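PDB 2YZH: thiol peroxidase from Aquifex aeolicus, which probably reduces hydrogen peroxide and organic hydroperoxides to water and alcohols with thioredoxin as reductant, protecting the cell against oxidative stress. Local coordinates for residues D[50-55]-D[83-88]; D[30-35]-D[106-111]. All blocks are in the same frame, centred on the assembly; numbering follows the deposited sequence.

Overall arrangement
After a two-stranded antiparallel sheet (6-9 and 12-15), the chain lays down strand 30-34, the first half of contact 2, whose partner 106-111 comes only after a loop of 70 residues. Contact 1 is nested inside that loop: 50-55 pairs with 83-88 once helix 61-73 has carried the chain across. Strands 80-86 and 106-109 are neighbours in the same mixed sheet, so their pairing lies between the two contacts, centred about 8 Å apart, and completes the run from strand 49-54 to strand 30-34. The contacts also touch directly, through V84 N on T106 O and, where the strands end, through S109 OG and D88 O.

Contact 1. Residues D[50-55]-D[83-88]; sequences QVIITV and TVVSMD
Residues 50-55 and 83-88 form a buried parallel strand pairing at the centre of the chain, where I52, I53 and T54 face T83, V84 and V85. Four backbone hydrogen bonds carry it. T83 N donates to V51 O (2.9 Å) and I53 N to T83 O, V85 N reaches I53 O at 2.7 Å, and V55 N closes the ladder on V85 O. The strands twist by 31°. I53 and V84 point to the face covered by helix 61-73, and V55 joins them there, its CG1 anti to the carbonyl carbon (chi1 -56°), which leaves CG2 4.1 Å from V84 CG1. I52 CG2 meets V85 CG2 on the other face. Beyond the last direct bond the backbones are joined by a water that donates to V55 O (2.7 Å) and accepts from M87 N (2.9 Å). S86 then begins an ST turn: its OG accepts from D88 N (3.1 Å) and donates to D88 OD2, which it meets from above the carboxylate plane. S57 OG and L58 N hold the same carboxylate. V55 packs against C63, the predicted peroxidatic cysteine, and the whole is the beta-alpha-beta crossover of the thioredoxin fold, leading at its strand end to the active-site helix.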
ATOM      1  N   GLN D  50       4.235  -6.984 -26.328  1.00 17.83           N
ATOM      2  CA  GLN D  50       4.062  -5.853 -25.433  1.00 16.21           C
ATOM      3  C   GLN D  50       5.377  -5.204 -25.048  1.00 16.70           C
ATOM      4  O   GLN D  50       6.362  -5.885 -24.780  1.00 17.76           O
ATOM      5  CB  GLN D  50       3.360  -6.292 -24.146  1.00 16.62           C
ATOM      6  CG  GLN D  50       2.058  -7.025 -24.327  1.00 16.13           C
ATOM      7  CD  GLN D  50       1.461  -7.424 -22.991  1.00 17.96           C
ATOM      8  OE1 GLN D  50       1.135  -6.566 -22.172  1.00 17.06           O
ATOM      9  NE2 GLN D  50       1.325  -8.725 -22.760  1.00 15.06           N
ATOM     10  N   VAL D  51       5.378  -3.879 -25.018  1.00 16.69           N
ATOM     11  CA  VAL D  51       6.551  -3.119 -24.624  1.00 17.03           C
ATOM     12  C   VAL D  51       6.116  -2.242 -23.456  1.00 17.61           C
ATOM     13  O   VAL D  51       5.278  -1.358 -23.615  1.00 18.34           O
ATOM     14  CB  VAL D  51       7.069  -2.219 -25.767  1.00 16.82           C
ATOM     15  CG1 VAL D  51       8.292  -1.429 -25.297  1.00 16.69           C
ATOM     16  CG2 VAL D  51       7.422  -3.073 -26.977  1.00 17.85           C
ATOM     17  N   ILE D  52       6.676  -2.512 -22.283  1.00 17.29           N
ATOM     18  CA  ILE D  52       6.351  -1.765 -21.079  1.00 14.67           C
ATOM     19  C   ILE D  52       7.564  -0.923 -20.709  1.00 14.89           C
ATOM     20  O   ILE D  52       8.637  -1.451 -20.429  1.00 15.79           O
ATOM     21  CB  ILE D  52       6.004  -2.725 -19.929  1.00 16.95           C
ATOM     22  CG1 ILE D  52       4.821  -3.606 -20.341  1.00 17.59           C
ATOM     23  CG2 ILE D  52       5.678  -1.943 -18.666  1.00 16.70           C
ATOM     24  CD1 ILE D  52       4.494  -4.705 -19.349  1.00 19.99           C
ATOM     25  N   ILE D  53       7.377   0.390 -20.715  1.00 14.22           N
ATOM     26  CA  ILE D  53       8.442   1.332 -20.420  1.00 13.58           C
ATOM     27  C   ILE D  53       8.141   2.046 -19.109  1.00 14.56           C
ATOM     28  O   ILE D  53       7.143   2.751 -19.002  1.00 15.79           O
ATOM     29  CB  ILE D  53       8.543   2.378 -21.559  1.00 16.82           C
ATOM     30  CG1 ILE D  53       8.782   1.653 -22.889  1.00 16.10           C
ATOM     31  CG2 ILE D  53       9.640   3.394 -21.254  1.00 17.92           C
ATOM     32  CD1 ILE D  53       8.577   2.512 -24.127  1.00 15.25           C
ATOM     33  N   THR D  54       8.988   1.861 -18.104  1.00 13.84           N
ATOM     34  CA  THR D  54       8.742   2.529 -16.835  1.00 12.78           C
ATOM     35  C   THR D  54       9.613   3.765 -16.688  1.00 13.94           C
ATOM     36  O   THR D  54      10.769   3.782 -17.114  1.00 13.79           O
ATOM     37  CB  THR D  54       8.981   1.586 -15.633  1.00 13.81           C
ATOM     38  OG1 THR D  54      10.334   1.108 -15.647  1.00 16.17           O
ATOM     39  CG2 THR D  54       8.013   0.397 -15.696  1.00 11.09           C
ATOM     40  N   VAL D  55       9.035   4.812 -16.118  1.00 13.18           N
ATOM     41  CA  VAL D  55       9.754   6.055 -15.892  1.00 13.75           C
ATOM     42  C   VAL D  55       9.351   6.655 -14.550  1.00 14.32           C
ATOM     43  O   VAL D  55       8.259   6.402 -14.037  1.00 13.87           O
ATOM     44  CB  VAL D  55       9.480   7.112 -17.014  1.00 12.98           C
ATOM     45  CG1 VAL D  55       9.830   6.533 -18.381  1.00 11.90           C
ATOM     46  CG2 VAL D  55       8.020   7.564 -16.981  1.00 13.96           C
ATOM     47  N   THR D  83       3.332   0.713 -23.883  1.00 17.67           N
ATOM     48  CA  THR D  83       2.776   1.482 -22.780  1.00 14.44           C
ATOM     49  C   THR D  83       3.876   2.072 -21.903  1.00 13.60           C
ATOM     50  O   THR D  83       4.790   1.358 -21.490  1.00 15.33           O
ATOM     51  CB  THR D  83       1.880   0.601 -21.881  1.00 14.39           C
ATOM     52  OG1 THR D  83       0.890  -0.065 -22.678  1.00 16.92           O
ATOM     53  CG2 THR D  83       1.179   1.456 -20.830  1.00 16.19           C
ATOM     54  N   VAL D  84       3.791   3.372 -21.633  1.00 14.72           N
ATOM     55  CA  VAL D  84       4.749   4.050 -20.753  1.00 14.73           C
ATOM     56  C   VAL D  84       4.063   4.121 -19.390  1.00 14.54           C
ATOM     57  O   VAL D  84       2.973   4.678 -19.278  1.00 16.46           O
ATOM     58  CB  VAL D  84       5.061   5.486 -21.235  1.00 16.73           C
ATOM     59  CG1 VAL D  84       5.982   6.181 -20.237  1.00 15.38           C
ATOM     60  CG2 VAL D  84       5.728   5.442 -22.606  1.00 19.33           C
ATOM     61  N   VAL D  85       4.692   3.565 -18.359  1.00 13.17           N
ATOM     62  CA  VAL D  85       4.089   3.538 -17.026  1.00 12.31           C
ATOM     63  C   VAL D  85       4.866   4.295 -15.955  1.00 12.89           C
ATOM     64  O   VAL D  85       6.087   4.191 -15.878  1.00 12.06           O
ATOM     65  CB  VAL D  85       3.918   2.079 -16.545  1.00 11.43           C
ATOM     66  CG1 VAL D  85       3.237   2.047 -15.173  1.00 12.49           C
ATOM     67  CG2 VAL D  85       3.103   1.296 -17.561  1.00 11.65           C
ATOM     68  N   SER D  86       4.147   5.040 -15.122  1.00 13.27           N
ATOM     69  CA  SER D  86       4.771   5.795 -14.038  1.00 13.76           C
ATOM     70  C   SER D  86       3.787   5.936 -12.887  1.00 14.19           C
ATOM     71  O   SER D  86       2.627   5.516 -12.987  1.00 16.33           O
ATOM     72  CB  SER D  86       5.171   7.191 -14.511  1.00 12.75           C
ATOM     73  OG  SER D  86       4.031   8.031 -14.569  1.00 13.79           O
ATOM     74  N   MET D  87       4.246   6.535 -11.794  1.00 12.60           N
ATOM     75  CA  MET D  87       3.388   6.735 -10.639  1.00 13.22           C
ATOM     76  C   MET D  87       2.648   8.069 -10.724  1.00 12.59           C
ATOM     77  O   MET D  87       1.972   8.456  -9.781  1.00 13.31           O
ATOM     78  CB  MET D  87       4.207   6.679  -9.343  1.00 16.20           C
ATOM     79  CG  MET D  87       4.808   5.311  -9.043  1.00 15.63           C
ATOM     80  SD  MET D  87       3.556   4.008  -9.002  1.00 19.55           S
ATOM     81  CE  MET D  87       2.989   4.103  -7.309  1.00 18.47           C
ATOM     82  N   ASP D  88       2.785   8.773 -11.844  1.00 13.88           N
ATOM     83  CA  ASP D  88       2.089  10.053 -12.032  1.00 14.67           C
ATOM     84  C   ASP D  88       0.596   9.766 -11.983  1.00 15.54           C
ATOM     85  O   ASP D  88       0.170   8.704 -12.427  1.00 15.70           O
ATOM     86  CB  ASP D  88       2.366  10.647 -13.418  1.00 16.80           C
ATOM     87  CG  ASP D  88       3.813  11.031 -13.625  1.00 16.81           C
ATOM     88  OD1 ASP D  88       4.322  11.865 -12.852  1.00 16.88           O
ATOM     89  OD2 ASP D  88       4.432  10.505 -14.571  1.00 19.78           O
TER
HETATM   90  O   HOH W   1       2.237  -2.390 -23.309  1.00 20.29           O
HETATM   91  O   HOH W   2       7.130   6.441 -11.586  1.00 12.65           O

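Contact 2. Residues D[30-35]-D[106-111]; sequences AVVVTK and TVASDF
Carboxylate oxygen OD1 of D110 lies against V32 CG1 and is gripped by two donors, the backbone N of D115 and a water at 2.7 Å, while OD2 takes the backbone N of M116. The same water donates its other proton to V31 O, also at 2.7 Å, and so links the two segments beside their direct pairing. That pairing is short, because strands 30-34 and 106-109 run at 113° to each other. V33 and S109 make an antiparallel hydrogen-bonded pair, V33 N giving to S109 O at 2.8 Å and S109 N returning to V33 O at 2.8 Å. Past T34 and A108, K35 N and V107 O are joined through a second water, which donates to V107 O (2.6 Å) and accepts from K35 N (3.0 Å). Side chains fill both faces. On one, chi1 of V32 (-67°) turns CG1 to the side of D110 OD1 and leaves CG2, between N and carbonyl carbon, to pack on A108 CB at 3.6 Å; beyond it the methyls of T34 and T106 meet. On the other, V33 CG2 approaches F111 CE2 obliquely at 4.0 Å. S109 OG, anti to its own N (chi1 176°), lies in plane at the edge of the F111 ring; it accepts from F111 N in an ST turn and donates to D88 O. P90, at the start of helix 90-100, touches both V33 and F111, while V107 rests on C97 of that helix, predicted to form the redox disulfide with C63 but not joined to it here. Strand 106-109 lies between 30-34 and 80-86 in the sheet, and strand 39-42 flanks 30-34 on its other side.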
ATOM      1  N   ALA D  30      -0.216  -6.104 -14.575  1.00 13.22           N
ATOM      2  CA  ALA D  30      -0.273  -4.862 -13.830  1.00 12.47           C
ATOM      3  C   ALA D  30      -1.539  -4.136 -14.254  1.00 12.23           C
ATOM      4  O   ALA D  30      -1.761  -3.903 -15.442  1.00 12.83           O
ATOM      5  CB  ALA D  30       0.952  -4.007 -14.130  1.00 12.58           C
ATOM      6  N   VAL D  31      -2.371  -3.799 -13.277  1.00 10.64           N
ATOM      7  CA  VAL D  31      -3.616  -3.094 -13.539  1.00 10.46           C
ATOM      8  C   VAL D  31      -3.321  -1.608 -13.407  1.00 11.07           C
ATOM      9  O   VAL D  31      -3.167  -1.093 -12.297  1.00 12.41           O
ATOM     10  CB  VAL D  31      -4.698  -3.495 -12.526  1.00 10.76           C
ATOM     11  CG1 VAL D  31      -5.992  -2.749 -12.832  1.00 11.75           C
ATOM     12  CG2 VAL D  31      -4.918  -5.004 -12.583  1.00 11.92           C
ATOM     13  N   VAL D  32      -3.229  -0.931 -14.549  1.00 12.02           N
ATOM     14  CA  VAL D  32      -2.915   0.489 -14.576  1.00 11.98           C
ATOM     15  C   VAL D  32      -4.099   1.338 -15.048  1.00 13.52           C
ATOM     16  O   VAL D  32      -5.077   0.818 -15.596  1.00 14.22           O
ATOM     17  CB  VAL D  32      -1.666   0.745 -15.468  1.00 11.86           C
ATOM     18  CG1 VAL D  32      -0.431   0.121 -14.817  1.00 13.44           C
ATOM     19  CG2 VAL D  32      -1.874   0.142 -16.858  1.00 11.20           C
ATOM     20  N   VAL D  33      -4.005   2.645 -14.830  1.00 13.50           N
ATOM     21  CA  VAL D  33      -5.085   3.559 -15.188  1.00 12.05           C
ATOM     22  C   VAL D  33      -4.675   4.518 -16.304  1.00 15.00           C
ATOM     23  O   VAL D  33      -3.667   5.223 -16.179  1.00 13.38           O
ATOM     24  CB  VAL D  33      -5.529   4.377 -13.942  1.00 12.79           C
ATOM     25  CG1 VAL D  33      -6.744   5.241 -14.279  1.00  8.60           C
ATOM     26  CG2 VAL D  33      -5.861   3.436 -12.786  1.00 15.56           C
ATOM     27  N   THR D  34      -5.449   4.542 -17.390  1.00 15.70           N
ATOM     28  CA  THR D  34      -5.153   5.426 -18.522  1.00 18.54           C
ATOM     29  C   THR D  34      -5.681   6.843 -18.280  1.00 18.86           C
ATOM     30  O   THR D  34      -6.411   7.082 -17.320  1.00 16.85           O
ATOM     31  CB  THR D  34      -5.723   4.862 -19.849  1.00 20.64           C
ATOM     32  OG1 THR D  34      -7.105   4.535 -19.685  1.00 22.30           O
ATOM     33  CG2 THR D  34      -4.969   3.608 -20.255  1.00 22.50           C
ATOM     34  N   LYS D  35      -5.319   7.778 -19.152  1.00 20.69           N
ATOM     35  CA  LYS D  35      -5.719   9.175 -18.979  1.00 22.75           C
ATOM     36  C   LYS D  35      -7.220   9.442 -18.924  1.00 23.20           C
ATOM     37  O   LYS D  35      -7.644  10.501 -18.467  1.00 23.79           O
ATOM     38  CB  LYS D  35      -5.070  10.047 -20.061  1.00 24.43           C
ATOM     39  CG  LYS D  35      -5.421   9.663 -21.482  1.00 27.31           C
ATOM     40  CD  LYS D  35      -4.611  10.484 -22.477  1.00 29.54           C
ATOM     41  CE  LYS D  35      -4.968  10.121 -23.907  1.00 30.82           C
ATOM     42  NZ  LYS D  35      -6.402  10.384 -24.190  1.00 32.64           N
ATOM     43  N   THR D 106       0.771   4.420 -25.503  1.00 19.46           N
ATOM     44  CA  THR D 106      -0.182   4.671 -24.433  1.00 18.93           C
ATOM     45  C   THR D 106       0.563   5.002 -23.142  1.00 18.89           C
ATOM     46  O   THR D 106       1.595   4.401 -22.841  1.00 19.52           O
ATOM     47  CB  THR D 106      -1.063   3.420 -24.178  1.00 21.62           C
ATOM     48  OG1 THR D 106      -1.792   3.093 -25.368  1.00 21.37           O
ATOM     49  CG2 THR D 106      -2.040   3.671 -23.037  1.00 22.25           C
ATOM     50  N   VAL D 107       0.069   5.984 -22.400  1.00 17.12           N
ATOM     51  CA  VAL D 107       0.675   6.321 -21.122  1.00 18.69           C
ATOM     52  C   VAL D 107      -0.333   5.813 -20.099  1.00 18.45           C
ATOM     53  O   VAL D 107      -1.540   5.869 -20.333  1.00 18.40           O
ATOM     54  CB  VAL D 107       0.878   7.846 -20.937  1.00 20.44           C
ATOM     55  CG1 VAL D 107       1.841   8.373 -21.987  1.00 23.07           C
ATOM     56  CG2 VAL D 107      -0.458   8.574 -21.022  1.00 25.22           C
ATOM     57  N   ALA D 108       0.150   5.288 -18.982  1.00 16.58           N
ATOM     58  CA  ALA D 108      -0.753   4.786 -17.959  1.00 14.76           C
ATOM     59  C   ALA D 108      -0.120   4.960 -16.590  1.00 14.71           C
ATOM     60  O   ALA D 108       1.107   4.995 -16.463  1.00 14.38           O
ATOM     61  CB  ALA D 108      -1.080   3.325 -18.220  1.00 17.08           C
ATOM     62  N   SER D 109      -0.968   5.069 -15.573  1.00 13.95           N
ATOM     63  CA  SER D 109      -0.528   5.274 -14.201  1.00 12.77           C
ATOM     64  C   SER D 109      -0.646   4.033 -13.334  1.00 13.49           C
ATOM     65  O   SER D 109      -1.628   3.293 -13.417  1.00 11.63           O
ATOM     66  CB  SER D 109      -1.342   6.399 -13.565  1.00 12.44           C
ATOM     67  OG  SER D 109      -1.002   6.552 -12.200  1.00 12.36           O
ATOM     68  N   ASP D 110       0.347   3.832 -12.474  1.00 13.96           N
ATOM     69  CA  ASP D 110       0.361   2.679 -11.579  1.00 13.55           C
ATOM     70  C   ASP D 110       0.080   3.117 -10.137  1.00 14.11           C
ATOM     71  O   ASP D 110       0.343   2.383  -9.187  1.00 12.64           O
ATOM     72  CB  ASP D 110       1.726   1.984 -11.673  1.00 13.31           C
ATOM     73  CG  ASP D 110       1.746   0.640 -10.976  1.00 15.87           C
ATOM     74  OD1 ASP D 110       0.700  -0.043 -10.979  1.00 13.27           O
ATOM     75  OD2 ASP D 110       2.814   0.260 -10.447  1.00 16.07           O
ATOM     76  N   PHE D 111      -0.479   4.312  -9.980  1.00 12.00           N
ATOM     77  CA  PHE D 111      -0.758   4.845  -8.652  1.00 11.69           C
ATOM     78  C   PHE D 111      -1.730   4.024  -7.818  1.00 11.83           C
ATOM     79  O   PHE D 111      -1.603   3.959  -6.600  1.00 10.39           O
ATOM     80  CB  PHE D 111      -1.306   6.283  -8.759  1.00 12.63           C
ATOM     81  CG  PHE D 111      -2.819   6.362  -8.822  1.00 13.23           C
ATOM     82  CD1 PHE D 111      -3.570   6.529  -7.658  1.00 12.81           C
ATOM     83  CD2 PHE D 111      -3.487   6.238 -10.038  1.00 12.93           C
ATOM     84  CE1 PHE D 111      -4.967   6.573  -7.702  1.00 10.67           C
ATOM     85  CE2 PHE D 111      -4.887   6.280 -10.096  1.00 13.14           C
ATOM     86  CZ  PHE D 111      -5.628   6.448  -8.927  1.00 11.71           C
TER
HETATM   87  O   HOH W   3      -1.891   0.472 -10.474  1.00 14.45           O
HETATM   88  O   HOH W   4      -3.605   6.958 -21.426  1.00 23.17           O